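Local coordinates for Nitrate/nitrite sensor protein NarX (Escherichia coli K12, PDB 3EZH) that senses nitrate and nitrite through a periplasmic domain and passes the signal to the response regulators NarL and NarP as a membrane histidine kinase, at residues 15-20 / 96-101; 21-26 / 34-39. One frame throughout, in Å; residues are numbered along the deposited sequence.

Overall arrangement
Both contacts use helix 6-25, which thus packs against helix 87-113 in contact 1 and against helix 34-44 in contact 2. Contact 1 lies near the centre of the chain, and the residues that meet there are almost all buried; contact 2, about 14 Å away between centres, is only partly buried and lies within the loop of chain that contact 1 closes. Each combines leucine packing with an arginine-carboxylate salt bridge, but the arginines differ in role. In 15-20 / 96-101 the guanidinium holds nitrate at the dimer interface, whereas in 21-26 / 34-39 it reaches a glutamate and a water. The second subunit touches both regions.

Contact 1: residues 15-20 / 96-101; sequences SLRMQS and GLDQLV. With NO3 (nitrate ion), chain C.
The side chains of Arg17 and Leu97 lie alongside one another, pointing opposite ways, so that the arginine's aliphatic stem, at CG, rests 3.6 Å from CB of Leu97. The leucine's methyl end meets Leu16 at about a right angle: CD1 comes to 3.8 Å from CB of Leu16, while CD2 faces the CB and CD1 atoms of the same residue. Beyond CG the arginine chain is straight at first and then bends (chi3 -71°), which turns its guanidinium between the Asp98 carboxylate and the nitrate. On one flank NH1 forms a salt bridge with OD1 of Asp98 at 3.0 Å, using the anti side of the carboxylate; the two flat groups stand 76° apart, so this is a single-oxygen contact and not a two-pronged pairing. CG2 of Val101 lies over one face of the guanidinium. These residues sit on two antiparallel helices of the four-helix bundle that forms the NarX sensor domain; the axes of segments 15-20 and 96-101 come to 9.7 Å of each other. On its other flank the guanidinium takes the nitrate at its edge, NE donating to O2 at 3.0 Å and NH2 to O3 at 3.0 Å, the latter bond almost straight at 175°. NH2 of Arg17 of the second subunit also binds the ion, which therefore bridges the dimer, and Asn11 OD1 of that subunit accepts from NH1. The third nitrate oxygen, O1, lies 3.3 Å from CB of Met18, a selenomethionine in this crystal, and also comes close to CA of Ser15. Farther along helix 6-25, Ser20 OG turns back to donate to Leu16 O at 2.8 Å, from the face of that carbonyl opposite to the one used by Ser20 N, and Leu97 CD1 lies close by the same oxygen.

Contact 2: residues 21-26 / 34-39; sequences YRLLAA and KPLIKE
Leu36 meets both Arg22 and Leu23 across an antiparallel helical hairpin, in which helix 6-25 and helix 34-44 are joined by a short non-helical connection within the periplasmic four-helix bundle domain. Leu36 CB lies 4.0 Å from CD2 of Leu23, the two leucines running past one another in opposite senses. The CD2 methyl of Leu36 sits over one face of the Arg22 guanidinium, 3.1 Å above the plane and displaced toward the rim, with NE as its nearest neighbour at 3.4 Å. Arg22 reaches across to helix 34-44 because CG is anti to its backbone N (chi1 176°) and the chain stays extended until a bend farther out. The carbonyl of Leu36 is tied in as well: a water donates to Leu36 O at 2.8 Å and accepts from Arg22 NH2 at 2.8 Å, lying at the edge of the guanidinium in its plane. Next along the helix, Ile37 presents CG1 to Leu23 CD2 at 4.0 Å, and the two side chains lie nearly perpendicular; Ile74 of helix 59-79 packs on both, extending the apolar seam into the bundle. One turn on from Leu36, Glu39 meets the arginine's end. The hydrogen bond in this salt bridge is weak, bent to 122°, and the carboxylate plane is turned 50° from the guanidinium. Replacing Arg22 by a leucine would probably leave the Glu39 carboxylate without its charged mate and the bridging water without its nitrogen donor. Glu39 OE1 takes the bond at 3.0 Å from Arg22 NH2, while OE2 stays 3.9 Å from that same nitrogen.

Contact 1: residues 15-20 / 96-101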
loop_
_atom_site.group_PDB
_atom_site.type_symbol
_atom_site.label_atom_id
_atom_site.label_comp_id
_atom_site.label_asym_id
_atom_site.label_seq_id
_atom_site.Cartn_x
_atom_site.Cartn_y
_atom_site.Cartn_z
ATOM N N SER A 15 2.777 1.758 -2.336
ATOM C CA SER A 15 1.661 2.683 -2.411
ATOM C C SER A 15 0.814 2.542 -3.664
ATOM O O SER A 15 -0.321 2.988 -3.676
ATOM C CB SER A 15 2.124 4.143 -2.253
ATOM O OG SER A 15 2.574 4.719 -3.498
ATOM N N LEU A 16 1.369 1.977 -4.740
ATOM C CA LEU A 16 0.556 1.765 -5.916
ATOM C C LEU A 16 -0.634 0.822 -5.617
ATOM O O LEU A 16 -1.634 0.868 -6.328
ATOM C CB LEU A 16 1.407 1.102 -7.034
ATOM C CG LEU A 16 2.464 2.097 -7.564
ATOM C CD1 LEU A 16 3.476 1.299 -8.441
ATOM C CD2 LEU A 16 1.812 3.218 -8.416
ATOM N N ARG A 17 -0.490 -0.038 -4.604
ATOM C CA ARG A 17 -1.578 -0.958 -4.266
ATOM C C ARG A 17 -2.691 -0.145 -3.663
ATOM O O ARG A 17 -3.852 -0.286 -4.000
ATOM C CB ARG A 17 -1.080 -1.992 -3.253
ATOM C CG ARG A 17 0.139 -2.823 -3.775
ATOM C CD ARG A 17 0.568 -3.803 -2.733
ATOM N NE ARG A 17 1.202 -3.150 -1.580
ATOM C CZ ARG A 17 2.069 -3.733 -0.751
ATOM N NH1 ARG A 17 2.445 -5.026 -0.907
ATOM N NH2 ARG A 17 2.579 -2.989 0.239
HETATM N N MSE A 18 -2.328 0.715 -2.713
HETATM C CA MSE A 18 -3.353 1.569 -2.162
HETATM C C MSE A 18 -3.986 2.443 -3.254
HETATM O O MSE A 18 -5.214 2.648 -3.259
HETATM C CB MSE A 18 -2.729 2.515 -1.097
HETATM C CG MSE A 18 -3.749 3.485 -0.464
HETATM SE SE MSE A 18 -3.869 5.218 -1.437
HETATM C CE MSE A 18 -2.228 6.001 -0.843
ATOM N N GLN A 19 -3.165 2.956 -4.198
ATOM C CA GLN A 19 -3.730 3.857 -5.171
ATOM C C GLN A 19 -4.692 3.179 -6.102
ATOM O O GLN A 19 -5.636 3.830 -6.619
ATOM C CB GLN A 19 -2.612 4.587 -5.917
ATOM C CG GLN A 19 -1.744 5.482 -5.036
ATOM C CD GLN A 19 -0.672 6.203 -5.876
ATOM O OE1 GLN A 19 -1.003 6.898 -6.828
ATOM N NE2 GLN A 19 0.615 5.971 -5.552
ATOM N N SER A 20 -4.430 1.863 -6.298
ATOM C CA SER A 20 -5.315 1.054 -7.124
ATOM C C SER A 20 -6.706 0.919 -6.502
ATOM O O SER A 20 -7.734 1.113 -7.197
ATOM C CB SER A 20 -4.721 -0.374 -7.333
ATOM O OG SER A 20 -3.514 -0.290 -8.081
ATOM N N GLY A 96 -0.296 -8.657 -8.383
ATOM C CA GLY A 96 0.934 -8.524 -9.168
ATOM C C GLY A 96 1.876 -7.516 -8.500
ATOM O O GLY A 96 3.075 -7.686 -8.482
ATOM N N LEU A 97 1.301 -6.421 -7.980
ATOM C CA LEU A 97 2.158 -5.449 -7.248
ATOM C C LEU A 97 2.748 -6.096 -6.017
ATOM O O LEU A 97 3.876 -5.779 -5.652
ATOM C CB LEU A 97 1.342 -4.211 -6.813
ATOM C CG LEU A 97 1.043 -3.265 -8.005
ATOM C CD1 LEU A 97 -0.156 -2.288 -7.592
ATOM C CD2 LEU A 97 2.287 -2.507 -8.386
ATOM N N ASP A 98 1.999 -6.975 -5.337
ATOM C CA ASP A 98 2.470 -7.660 -4.134
ATOM C C ASP A 98 3.726 -8.459 -4.523
ATOM O O ASP A 98 4.695 -8.497 -3.777
ATOM C CB ASP A 98 1.477 -8.717 -3.587
ATOM C CG ASP A 98 0.423 -8.152 -2.668
ATOM O OD1 ASP A 98 0.595 -7.039 -2.136
ATOM O OD2 ASP A 98 -0.589 -8.867 -2.442
ATOM N N GLN A 99 3.693 -9.116 -5.690
ATOM C CA GLN A 99 4.869 -9.895 -6.096
ATOM C C GLN A 99 6.052 -9.018 -6.373
ATOM O O GLN A 99 7.183 -9.369 -6.009
ATOM C CB GLN A 99 4.580 -10.725 -7.343
ATOM C CG GLN A 99 3.546 -11.762 -7.125
ATOM C CD GLN A 99 3.687 -12.810 -8.189
ATOM O OE1 GLN A 99 2.953 -12.825 -9.166
ATOM N NE2 GLN A 99 4.677 -13.678 -8.016
ATOM N N LEU A 100 5.809 -7.832 -6.945
ATOM C CA LEU A 100 6.873 -6.907 -7.238
ATOM C C LEU A 100 7.518 -6.366 -5.940
ATOM O O LEU A 100 8.745 -6.349 -5.772
ATOM C CB LEU A 100 6.339 -5.739 -8.053
ATOM C CG LEU A 100 7.427 -4.716 -8.370
ATOM C CD1 LEU A 100 8.275 -5.220 -9.565
ATOM C CD2 LEU A 100 6.767 -3.375 -8.774
ATOM N N VAL A 101 6.669 -5.944 -5.019
ATOM C CA VAL A 101 7.165 -5.395 -3.743
ATOM C C VAL A 101 7.885 -6.479 -2.938
ATOM O O VAL A 101 8.893 -6.187 -2.301
ATOM C CB VAL A 101 5.987 -4.717 -2.961
ATOM C CG1 VAL A 101 6.518 -4.135 -1.622
ATOM C CG2 VAL A 101 5.393 -3.585 -3.783
HETATM N N NO3 C . 0.513 -0.064 0.124
HETATM O O1 NO3 C . -0.034 1.049 0.013
HETATM O O2 NO3 C . -0.200 -1.015 0.019
HETATM O O3 NO3 C . 1.722 -0.103 0.354
#

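Contact 2: residues 21-26 / 34-39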
loop_
_atom_site.group_PDB
_atom_site.type_symbol
_atom_site.label_atom_id
_atom_site.label_comp_id
_atom_site.label_asym_id
_atom_site.label_seq_id
_atom_site.Cartn_x
_atom_site.Cartn_y
_atom_site.Cartn_z
ATOM N N TYR A 21 -6.752 0.604 -5.203
ATOM C CA TYR A 21 -8.032 0.424 -4.553
ATOM C C TYR A 21 -8.665 1.780 -4.269
ATOM O O TYR A 21 -9.891 1.869 -4.171
ATOM C CB TYR A 21 -7.914 -0.388 -3.266
ATOM C CG TYR A 21 -8.193 -1.903 -3.515
ATOM C CD1 TYR A 21 -9.485 -2.322 -3.777
ATOM C CD2 TYR A 21 -7.169 -2.830 -3.533
ATOM C CE1 TYR A 21 -9.747 -3.680 -4.066
ATOM C CE2 TYR A 21 -7.428 -4.181 -3.831
ATOM C CZ TYR A 21 -8.702 -4.562 -4.094
ATOM O OH TYR A 21 -8.977 -5.913 -4.405
ATOM N N ARG A 22 -7.842 2.800 -4.105
ATOM C CA ARG A 22 -8.456 4.134 -3.949
ATOM C C ARG A 22 -9.203 4.522 -5.225
ATOM O O ARG A 22 -10.278 5.140 -5.131
ATOM C CB ARG A 22 -7.367 5.203 -3.600
ATOM C CG ARG A 22 -7.951 6.653 -3.532
ATOM C CD ARG A 22 -6.852 7.519 -2.796
ATOM N NE ARG A 22 -5.746 7.787 -3.693
ATOM C CZ ARG A 22 -4.609 8.418 -3.354
ATOM N NH1 ARG A 22 -4.407 8.833 -2.095
ATOM N NH2 ARG A 22 -3.685 8.687 -4.308
ATOM N N LEU A 23 -8.653 4.230 -6.432
ATOM C CA LEU A 23 -9.397 4.543 -7.637
ATOM C C LEU A 23 -10.651 3.646 -7.721
ATOM O O LEU A 23 -11.686 4.068 -8.156
ATOM C CB LEU A 23 -8.500 4.328 -8.864
ATOM C CG LEU A 23 -7.548 5.484 -9.179
ATOM C CD1 LEU A 23 -6.505 5.148 -10.276
ATOM C CD2 LEU A 23 -8.408 6.666 -9.706
ATOM N N LEU A 24 -10.537 2.381 -7.299
ATOM C CA LEU A 24 -11.731 1.515 -7.345
ATOM C C LEU A 24 -12.822 2.079 -6.447
ATOM O O LEU A 24 -13.988 2.086 -6.806
ATOM C CB LEU A 24 -11.370 0.081 -6.933
ATOM C CG LEU A 24 -12.611 -0.875 -7.080
ATOM C CD1 LEU A 24 -13.050 -1.033 -8.550
ATOM C CD2 LEU A 24 -12.220 -2.219 -6.523
ATOM N N ALA A 25 -12.438 2.494 -5.237
ATOM C CA ALA A 25 -13.402 3.068 -4.301
ATOM C C ALA A 25 -14.045 4.331 -4.828
ATOM O O ALA A 25 -15.064 4.759 -4.273
ATOM C CB ALA A 25 -12.729 3.362 -2.983
ATOM N N ALA A 26 -13.483 4.964 -5.848
ATOM C CA ALA A 26 -14.062 6.203 -6.401
ATOM C C ALA A 26 -14.907 6.005 -7.647
ATOM O O ALA A 26 -15.441 6.981 -8.213
ATOM C CB ALA A 26 -12.950 7.234 -6.707
ATOM N N LYS A 34 -9.071 12.958 -11.961
ATOM C CA LYS A 34 -7.899 13.027 -12.833
ATOM C C LYS A 34 -6.607 13.171 -12.016
ATOM O O LYS A 34 -5.595 12.546 -12.329
ATOM C CB LYS A 34 -8.032 14.177 -13.831
ATOM C CG LYS A 34 -8.966 13.898 -14.984
ATOM C CD LYS A 34 -10.379 13.490 -14.551
ATOM C CE LYS A 34 -10.628 11.966 -14.639
ATOM N NZ LYS A 34 -12.081 11.606 -14.587
ATOM N N PRO A 35 -6.621 13.982 -10.946
ATOM C CA PRO A 35 -5.383 14.092 -10.177
ATOM C C PRO A 35 -4.926 12.740 -9.602
ATOM O O PRO A 35 -3.736 12.531 -9.407
ATOM C CB PRO A 35 -5.747 15.067 -9.053
ATOM C CG PRO A 35 -6.802 15.901 -9.640
ATOM C CD PRO A 35 -7.631 14.950 -10.469
ATOM N N LEU A 36 -5.868 11.860 -9.261
ATOM C CA LEU A 36 -5.443 10.593 -8.712
ATOM C C LEU A 36 -4.772 9.739 -9.809
ATOM O O LEU A 36 -3.783 9.031 -9.553
ATOM C CB LEU A 36 -6.646 9.851 -8.085
ATOM C CG LEU A 36 -7.360 10.431 -6.833
ATOM C CD1 LEU A 36 -8.537 9.503 -6.472
ATOM C CD2 LEU A 36 -6.428 10.554 -5.627
ATOM N N ILE A 37 -5.304 9.790 -11.020
ATOM C CA ILE A 37 -4.680 9.021 -12.115
ATOM C C ILE A 37 -3.307 9.609 -12.436
ATOM O O ILE A 37 -2.331 8.910 -12.610
ATOM C CB ILE A 37 -5.581 9.010 -13.351
ATOM C CG1 ILE A 37 -6.881 8.303 -13.014
ATOM C CG2 ILE A 37 -4.921 8.267 -14.532
ATOM C CD1 ILE A 37 -7.853 8.285 -14.168
ATOM N N LYS A 38 -3.182 10.929 -12.475
ATOM C CA LYS A 38 -1.834 11.444 -12.768
ATOM C C LYS A 38 -0.831 11.132 -11.647
ATOM O O LYS A 38 0.339 10.895 -11.930
ATOM C CB LYS A 38 -1.864 12.968 -13.017
ATOM C CG LYS A 38 -2.839 13.384 -14.134
ATOM C CD LYS A 38 -2.747 12.474 -15.367
ATOM C CE LYS A 38 -1.337 12.448 -15.953
ATOM N NZ LYS A 38 -0.941 11.088 -16.471
ATOM N N GLU A 39 -1.279 11.137 -10.394
ATOM C CA GLU A 39 -0.402 10.811 -9.292
ATOM C C GLU A 39 0.060 9.358 -9.437
ATOM O O GLU A 39 1.248 9.039 -9.231
ATOM C CB GLU A 39 -1.121 10.959 -7.934
ATOM C CG GLU A 39 -0.152 10.641 -6.810
ATOM C CD GLU A 39 -0.807 10.555 -5.438
ATOM O OE1 GLU A 39 -1.995 10.904 -5.320
ATOM O OE2 GLU A 39 -0.108 10.137 -4.484
HETATM O O HOH W 1 -3.384 7.878 -7.005
#